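Local atomic coordinates of uncharacterized protein (Aeromonas hydrophila J-1, PDB entry 6R1J), a protein that probably serves, in soluble form before pore assembly, as the C component of a tripartite alpha-pore-forming toxin. Residues K82-V85 with D86-Q90; Q90-A93 with P94-L98. The protein carries 3 engineered substitutions. All coordinates share one frame; numbering follows the deposited sequence.

Contact 1 of 2, residues K82-V85 with D86-Q90; sequences KAFV and DLVQQ
With its ring carbon CG turned opposite the backbone N (chi1 179°), F84 swings beside its own carbonyl carbon; the side chain leaves the helix pointing away from the next turn, with its ring placed so that one face is met by V88. In V88, CG1 takes the place opposite the backbone N (chi1 172°), so CG2 lies beside that nitrogen and faces the ring. The methyl V88 CG2 lies over one face of the F84 ring, 3.8 Å from the centroid and 18° off the ring normal, a CH-pi contact shifted somewhat toward the rim. The nearest ring atom, F84 CZ, is 3.7 Å from V88 CG2. The two side chains therefore meet face to methyl at the i, i+4 spacing of an alpha helix, here near the start of the long helix 78-157 in an all-helical toxin subunit. The same pair is joined underneath by the backbone bond from V88 N to F84 O, 2.8 Å long. F84 and V88 both look toward helix 28-70, where F84 touches L66 and V88 touches L62, and the ring of F251 meets that of F84 with the planes nearly perpendicular.

V85 and Q89 make a second pair, the glutamine stem running alongside the valine in the same outward direction. The extended chain of Q89 brings its amide nitrogen NE2 to 3.8 Å from V85 CG1, a van der Waals approach, while Q89 N donates to V85 O at 2.8 Å in a nearly straight bond. V85 is buried against V235 and A236 of helix 163-236, and K82 sends its ammonium to the carbonyl oxygen of A236. Alongside, D86 N closes the preceding turn on K82 O at 2.8 Å.

Contact 2 of 2, residues Q90-A93 with P94-L98; sequences QEIA and PIQTL
I92 and Q96 cross at an angle one turn apart, the gamma methyl of the isoleucine meeting the amide oxygen of the glutamine: I92 CG2 stands 3.6 Å from Q96 OE1. Q96 reaches this place because its CG lies opposite the backbone N (chi1 -167°) and the chain then runs on extended. Beneath the pair, Q96 N donates to I92 O at 2.9 Å in a nearly straight bond (172°). The same oxygen also accepts from I95 N at 2.8 Å, a more bent bond whose donor stands above the carbonyl plane. Both I92 and Q96 touch I225 of helix 163-236, while I92 packs on F58 and I95 on V55 of helix 28-70, and E91 turns its carboxylate to R61 in a salt bridge.

P94 lies on the exposed side, its CB pointing away from that of I92. Its ring carbon CD comes to 3.1 Å from Q90 O, and P94 CG lies 3.5 Å from E91 O. One turn on, T97 N donates to A93 O at 3.0 Å, and a water donates to that carbonyl at 2.8 Å while also hydrogen-bonding to T97 OG1. With no N-H on P94, the i, i+4 hydrogen bond to Q90 O is absent; the missing bond and the pyrrolidine ring against Q90 O mark a proline kink within the continuous helix 78-157.

Overall arrangement
From the N terminus the chain runs through helices 5-21 and 28-70 before entering helix 78-157, which carries both contacts. Contact 1 comes first and contact 2 follows directly, with Q90 ending one and beginning the other; their centres are 12 Å apart. Neither closes a long loop, since each joins successive turns of one helix, and they neither nest nor cross. Contact 1 lies nearer the end of the elongated molecule, contact 2 further inward, with the side chain of I95 about 11 Å from a bound sodium ion. Through both, helix 78-157 packs against the earlier helix 28-70 and the later helix 163-236, forming part of the helical bundle.

Contact 1 of 2, residues K82-V85 with D86-Q90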
loop_
_atom_site.group_PDB
_atom_site.type_symbol
_atom_site.label_atom_id
_atom_site.label_comp_id
_atom_site.label_asym_id
_atom_site.label_seq_id
_atom_site.Cartn_x
_atom_site.Cartn_y
_atom_site.Cartn_z
ATOM N N LYS A 82 51.808 -20.810 19.634
ATOM C CA LYS A 82 51.522 -19.556 20.378
ATOM C C LYS A 82 51.921 -18.356 19.521
ATOM O O LYS A 82 51.073 -17.475 19.373
ATOM C CB LYS A 82 52.145 -19.578 21.781
ATOM C CG LYS A 82 51.608 -20.669 22.709
ATOM C CD LYS A 82 50.083 -20.789 22.767
ATOM C CE LYS A 82 49.595 -22.031 23.492
ATOM N NZ LYS A 82 49.754 -21.922 24.961
ATOM N N ALA A 83 53.128 -18.307 18.954
ATOM C CA ALA A 83 53.569 -17.206 18.061
ATOM C C ALA A 83 52.558 -16.976 16.917
ATOM O O ALA A 83 52.355 -15.803 16.528
ATOM C CB ALA A 83 54.919 -17.505 17.491
ATOM N N PHE A 84 52.021 -18.058 16.339
ATOM C CA PHE A 84 51.042 -18.036 15.207
ATOM C C PHE A 84 49.715 -17.455 15.728
ATOM O O PHE A 84 49.234 -16.454 15.145
ATOM C CB PHE A 84 50.824 -19.445 14.621
ATOM C CG PHE A 84 49.832 -19.488 13.481
ATOM C CD1 PHE A 84 50.148 -18.917 12.261
ATOM C CD2 PHE A 84 48.571 -20.033 13.655
ATOM C CE1 PHE A 84 49.227 -18.919 11.226
ATOM C CE2 PHE A 84 47.645 -20.028 12.621
ATOM C CZ PHE A 84 47.987 -19.484 11.405
ATOM N N VAL A 85 49.177 -18.063 16.800
ATOM C CA VAL A 85 47.929 -17.629 17.482
ATOM C C VAL A 85 48.065 -16.136 17.784
ATOM O O VAL A 85 47.123 -15.372 17.423
ATOM C CB VAL A 85 47.625 -18.474 18.731
ATOM C CG1 VAL A 85 46.507 -17.874 19.556
ATOM C CG2 VAL A 85 47.297 -19.918 18.363
ATOM N N ASP A 86 49.217 -15.721 18.326
ATOM C CA ASP A 86 49.478 -14.297 18.652
ATOM C C ASP A 86 49.400 -13.477 17.373
ATOM O O ASP A 86 48.769 -12.419 17.399
ATOM C CB ASP A 86 50.860 -14.033 19.259
ATOM C CG ASP A 86 51.034 -14.428 20.715
ATOM O OD1 ASP A 86 50.027 -14.811 21.342
ATOM O OD2 ASP A 86 52.198 -14.331 21.213
ATOM N N LEU A 87 50.089 -13.896 16.316
ATOM C CA LEU A 87 50.099 -13.135 15.047
ATOM C C LEU A 87 48.654 -13.000 14.485
ATOM O O LEU A 87 48.270 -11.888 14.036
ATOM C CB LEU A 87 51.011 -13.863 14.066
ATOM C CG LEU A 87 51.036 -13.260 12.668
ATOM C CD1 LEU A 87 51.762 -11.922 12.691
ATOM C CD2 LEU A 87 51.653 -14.228 11.670
ATOM N N VAL A 88 47.879 -14.082 14.493
ATOM C CA VAL A 88 46.485 -14.094 13.940
ATOM C C VAL A 88 45.610 -13.184 14.832
ATOM O O VAL A 88 44.908 -12.336 14.263
ATOM C CB VAL A 88 45.907 -15.521 13.835
ATOM C CG1 VAL A 88 44.425 -15.511 13.464
ATOM C CG2 VAL A 88 46.684 -16.386 12.842
ATOM N N GLN A 89 45.693 -13.316 16.168
ATOM C CA GLN A 89 44.910 -12.457 17.121
ATOM C C GLN A 89 45.200 -10.974 16.834
ATOM O O GLN A 89 44.240 -10.172 16.830
ATOM C CB GLN A 89 45.173 -12.841 18.575
ATOM C CG GLN A 89 44.413 -14.089 19.000
ATOM C CD GLN A 89 44.690 -14.515 20.426
ATOM O OE1 GLN A 89 45.608 -14.017 21.086
ATOM N NE2 GLN A 89 43.919 -15.482 20.906
ATOM N N GLN A 90 46.453 -10.628 16.512
ATOM C CA GLN A 90 46.898 -9.240 16.207
ATOM C C GLN A 90 46.336 -8.780 14.869
ATOM O O GLN A 90 46.127 -7.556 14.668
ATOM C CB GLN A 90 48.423 -9.175 16.154
ATOM C CG GLN A 90 49.074 -9.394 17.513
ATOM C CD GLN A 90 50.579 -9.510 17.418
ATOM O OE1 GLN A 90 51.179 -9.231 16.377
ATOM N NE2 GLN A 90 51.194 -9.934 18.514
#

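Contact 2 of 2, residues Q90-A93 with P94-L98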
loop_
_atom_site.group_PDB
_atom_site.type_symbol
_atom_site.label_atom_id
_atom_site.label_comp_id
_atom_site.label_asym_id
_atom_site.label_seq_id
_atom_site.Cartn_x
_atom_site.Cartn_y
_atom_site.Cartn_z
ATOM N N GLN A 90 46.453 -10.628 16.512
ATOM C CA GLN A 90 46.898 -9.240 16.207
ATOM C C GLN A 90 46.336 -8.780 14.869
ATOM O O GLN A 90 46.127 -7.556 14.668
ATOM C CB GLN A 90 48.423 -9.175 16.154
ATOM C CG GLN A 90 49.074 -9.394 17.513
ATOM C CD GLN A 90 50.579 -9.510 17.418
ATOM O OE1 GLN A 90 51.179 -9.231 16.377
ATOM N NE2 GLN A 90 51.194 -9.934 18.514
ATOM N N GLU A 91 46.140 -9.718 13.948
ATOM C CA GLU A 91 45.636 -9.382 12.606
ATOM C C GLU A 91 44.103 -9.341 12.615
ATOM O O GLU A 91 43.555 -8.655 11.754
ATOM C CB GLU A 91 46.269 -10.310 11.570
ATOM C CG GLU A 91 47.689 -9.904 11.253
ATOM C CD GLU A 91 48.431 -10.863 10.339
ATOM O OE1 GLU A 91 47.800 -11.817 9.830
ATOM O OE2 GLU A 91 49.648 -10.660 10.154
ATOM N N ILE A 92 43.432 -10.094 13.478
ATOM C CA ILE A 92 41.945 -10.041 13.583
ATOM C C ILE A 92 41.533 -8.681 14.183
ATOM O O ILE A 92 40.631 -8.058 13.649
ATOM C CB ILE A 92 41.462 -11.226 14.439
ATOM C CG1 ILE A 92 41.483 -12.527 13.633
ATOM C CG2 ILE A 92 40.085 -10.995 15.055
ATOM C CD1 ILE A 92 41.415 -13.744 14.490
ATOM N N ALA A 93 42.221 -8.223 15.236
ATOM C CA ALA A 93 41.858 -7.027 16.048
ATOM C C ALA A 93 41.411 -5.881 15.158
ATOM O O ALA A 93 40.299 -5.413 15.336
ATOM C CB ALA A 93 42.980 -6.584 16.957
ATOM N N PRO A 94 42.238 -5.364 14.224
ATOM C CA PRO A 94 41.826 -4.252 13.370
ATOM C C PRO A 94 40.636 -4.534 12.435
ATOM O O PRO A 94 39.932 -3.605 12.102
ATOM C CB PRO A 94 43.054 -3.952 12.504
ATOM C CG PRO A 94 43.900 -5.222 12.584
ATOM C CD PRO A 94 43.615 -5.801 13.950
ATOM N N ILE A 95 40.414 -5.788 12.016
ATOM C CA ILE A 95 39.308 -6.092 11.061
ATOM C C ILE A 95 38.032 -6.162 11.883
ATOM O O ILE A 95 37.015 -5.673 11.381
ATOM C CB ILE A 95 39.547 -7.374 10.218
ATOM C CG1 ILE A 95 40.888 -7.328 9.472
ATOM C CG2 ILE A 95 38.417 -7.578 9.221
ATOM C CD1 ILE A 95 40.958 -6.282 8.384
ATOM N N GLN A 96 38.114 -6.785 13.063
ATOM C CA GLN A 96 36.964 -6.924 13.975
ATOM C C GLN A 96 36.524 -5.507 14.379
ATOM O O GLN A 96 35.292 -5.277 14.435
ATOM C CB GLN A 96 37.310 -7.774 15.182
ATOM C CG GLN A 96 36.095 -8.196 15.986
ATOM C CD GLN A 96 36.379 -9.341 16.920
ATOM O OE1 GLN A 96 37.527 -9.659 17.194
ATOM N NE2 GLN A 96 35.330 -9.988 17.401
ATOM N N THR A 97 37.483 -4.591 14.536
ATOM C CA THR A 97 37.232 -3.196 14.989
ATOM C C THR A 97 36.547 -2.418 13.870
ATOM O O THR A 97 35.474 -1.831 14.155
ATOM C CB THR A 97 38.506 -2.543 15.552
ATOM O OG1 THR A 97 38.750 -3.269 16.759
ATOM C CG2 THR A 97 38.352 -1.074 15.866
ATOM N N LEU A 98 37.096 -2.458 12.648
ATOM C CA LEU A 98 36.560 -1.729 11.477
ATOM C C LEU A 98 35.133 -2.219 11.174
ATOM O O LEU A 98 34.248 -1.401 10.792
ATOM C CB LEU A 98 37.490 -1.952 10.284
ATOM C CG LEU A 98 37.143 -1.137 9.033
ATOM C CD1 LEU A 98 37.311 0.359 9.267
ATOM C CD2 LEU A 98 37.976 -1.569 7.841
HETATM O O HOH W 1 39.351 -5.678 17.910
#